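Local coordinates for peptidyl tryptophan dihydroxylase (Pseudomonas putida, PDB 7CTQ), which is an FAD-dependent monooxygenase that dihydroxylates a peptidyl tryptophan, a step essential for biogenesis of the tryptophylquinone cofactor, at residues D256-G261 with P286-T291. Sequence-based numbering, arbitrary orientation.
Sequences DWIRVG and PVVINT
V287 O on the helix is gripped by two donors from one residue: T291 OG1 at 2.7 Å and T291 N at 2.9 Å, arriving from opposite faces of the carbonyl plane. These bonds tie T291 back to V287 across one helical turn. Threonine suits this buried place because its hydroxyl donates to V287 O and accepts from the backbone amide V371 N. V288 and I289 present hydrocarbon to the strand, and I258 reaches them with two separate branches. Its CG1 lies anti to the backbone N (chi1 -164°) and the chain stays extended at chi2 (176°), which carries I258 CD1 out to V288 CG1, 3.9 Å away. The shorter branch, I258 CG2, meets I289 CD1 at 3.8 Å, the two side chains crossing at about a right angle. Although I289 does not aim its CB at the strand, its extended chain brings CD1 there. F137, of the neighbouring parallel strand 137-140, touches both isoleucines, and H306 of helix 299-327 touches I258 and V288. Helix 285-294 packs on edge strand 257-259 of the Rossmann-type sheet, and G261, just beyond the strand, touches FAD. With no hydrogen bond across it, this small buried junction depends on van der Waals contact and water exclusion by branched aliphatic side chains.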
loop_
_atom_site.group_PDB
_atom_site.type_symbol
_atom_site.label_atom_id
_atom_site.label_comp_id
_atom_site.label_asym_id
_atom_site.label_seq_id
_atom_site.Cartn_x
_atom_site.Cartn_y
_atom_site.Cartn_z
ATOM N N ASP A 256 -22.198 -1.979 0.581
ATOM C CA ASP A 256 -22.131 -1.155 1.779
ATOM C C ASP A 256 -20.839 -1.400 2.535
ATOM O O ASP A 256 -20.802 -1.275 3.763
ATOM C CB ASP A 256 -23.333 -1.402 2.705
ATOM C CG ASP A 256 -23.504 -2.875 3.086
ATOM O OD1 ASP A 256 -22.549 -3.670 2.939
ATOM O OD2 ASP A 256 -24.606 -3.240 3.554
ATOM N N TRP A 257 -19.771 -1.759 1.828
ATOM C CA TRP A 257 -18.493 -1.943 2.499
ATOM C C TRP A 257 -17.365 -1.766 1.496
ATOM O O TRP A 257 -17.564 -1.825 0.279
ATOM C CB TRP A 257 -18.394 -3.308 3.193
ATOM C CG TRP A 257 -18.434 -4.498 2.279
ATOM C CD1 TRP A 257 -19.546 -5.176 1.866
ATOM C CD2 TRP A 257 -17.312 -5.166 1.680
ATOM N NE1 TRP A 257 -19.184 -6.220 1.045
ATOM C CE2 TRP A 257 -17.820 -6.232 0.912
ATOM C CE3 TRP A 257 -15.932 -4.960 1.713
ATOM C CZ2 TRP A 257 -16.998 -7.087 0.184
ATOM C CZ3 TRP A 257 -15.114 -5.812 0.985
ATOM C CH2 TRP A 257 -15.651 -6.860 0.230
ATOM N N ILE A 258 -16.174 -1.561 2.031
ATOM C CA ILE A 258 -14.990 -1.402 1.200
ATOM C C ILE A 258 -13.792 -1.833 2.026
ATOM O O ILE A 258 -13.755 -1.629 3.242
ATOM C CB ILE A 258 -14.866 0.051 0.678
ATOM C CG1 ILE A 258 -13.886 0.127 -0.493
ATOM C CG2 ILE A 258 -14.449 1.049 1.792
ATOM C CD1 ILE A 258 -13.809 1.510 -1.083
ATOM N N ARG A 259 -12.834 -2.477 1.371
ATOM C CA ARG A 259 -11.530 -2.732 1.955
ATOM C C ARG A 259 -10.515 -1.715 1.440
ATOM O O ARG A 259 -10.496 -1.384 0.248
ATOM C CB ARG A 259 -11.053 -4.154 1.638
ATOM C CG ARG A 259 -11.603 -5.205 2.593
ATOM C CD ARG A 259 -11.531 -6.599 2.017
ATOM N NE ARG A 259 -10.332 -7.304 2.454
ATOM C CZ ARG A 259 -10.330 -8.294 3.339
ATOM N NH1 ARG A 259 -11.461 -8.699 3.890
ATOM N NH2 ARG A 259 -9.191 -8.882 3.666
ATOM N N VAL A 260 -9.657 -1.239 2.344
ATOM C CA VAL A 260 -8.592 -0.307 2.006
ATOM C C VAL A 260 -7.298 -0.786 2.635
ATOM O O VAL A 260 -7.289 -1.593 3.569
ATOM C CB VAL A 260 -8.892 1.142 2.447
ATOM C CG1 VAL A 260 -10.088 1.684 1.690
ATOM C CG2 VAL A 260 -9.119 1.219 3.964
ATOM N N GLY A 261 -6.189 -0.288 2.091
ATOM C CA GLY A 261 -4.901 -0.621 2.672
ATOM C C GLY A 261 -4.504 -2.071 2.450
ATOM O O GLY A 261 -4.866 -2.704 1.451
ATOM N N PRO A 286 -12.636 7.381 -0.469
ATOM C CA PRO A 286 -13.765 8.261 -0.113
ATOM C C PRO A 286 -14.716 8.570 -1.264
ATOM O O PRO A 286 -15.928 8.628 -1.032
ATOM C CB PRO A 286 -13.068 9.524 0.420
ATOM C CG PRO A 286 -11.788 9.033 0.963
ATOM C CD PRO A 286 -11.357 7.930 0.027
ATOM N N VAL A 287 -14.231 8.758 -2.500
ATOM C CA VAL A 287 -15.194 9.033 -3.563
ATOM C C VAL A 287 -15.984 7.774 -3.914
ATOM O O VAL A 287 -17.142 7.862 -4.358
ATOM C CB VAL A 287 -14.535 9.646 -4.818
ATOM C CG1 VAL A 287 -14.175 11.120 -4.589
ATOM C CG2 VAL A 287 -13.309 8.846 -5.240
ATOM N N VAL A 288 -15.383 6.593 -3.761
ATOM C CA VAL A 288 -16.134 5.367 -4.029
ATOM C C VAL A 288 -17.271 5.240 -3.019
ATOM O O VAL A 288 -18.433 5.010 -3.381
ATOM C CB VAL A 288 -15.196 4.141 -4.016
ATOM C CG1 VAL A 288 -15.992 2.832 -4.050
ATOM C CG2 VAL A 288 -14.225 4.186 -5.235
ATOM N N ILE A 289 -16.949 5.437 -1.737
ATOM C CA ILE A 289 -17.961 5.439 -0.675
ATOM C C ILE A 289 -19.026 6.497 -0.951
ATOM O O ILE A 289 -20.231 6.238 -0.855
ATOM C CB ILE A 289 -17.272 5.648 0.685
ATOM C CG1 ILE A 289 -16.292 4.500 0.932
ATOM C CG2 ILE A 289 -18.290 5.773 1.845
ATOM C CD1 ILE A 289 -15.345 4.713 2.089
ATOM N N ASN A 290 -18.589 7.709 -1.304
ATOM C CA ASN A 290 -19.517 8.792 -1.610
ATOM C C ASN A 290 -20.496 8.388 -2.708
ATOM O O ASN A 290 -21.697 8.698 -2.635
ATOM C CB ASN A 290 -18.721 10.043 -2.008
ATOM C CG ASN A 290 -19.600 11.250 -2.223
ATOM O OD1 ASN A 290 -20.380 11.632 -1.344
ATOM N ND2 ASN A 290 -19.485 11.866 -3.402
ATOM N N THR A 291 -20.010 7.664 -3.719
ATOM C CA THR A 291 -20.907 7.154 -4.747
ATOM C C THR A 291 -21.833 6.089 -4.177
ATOM O O THR A 291 -23.037 6.096 -4.451
ATOM C CB THR A 291 -20.110 6.601 -5.928
ATOM O OG1 THR A 291 -19.073 7.534 -6.279
ATOM C CG2 THR A 291 -21.040 6.382 -7.145
#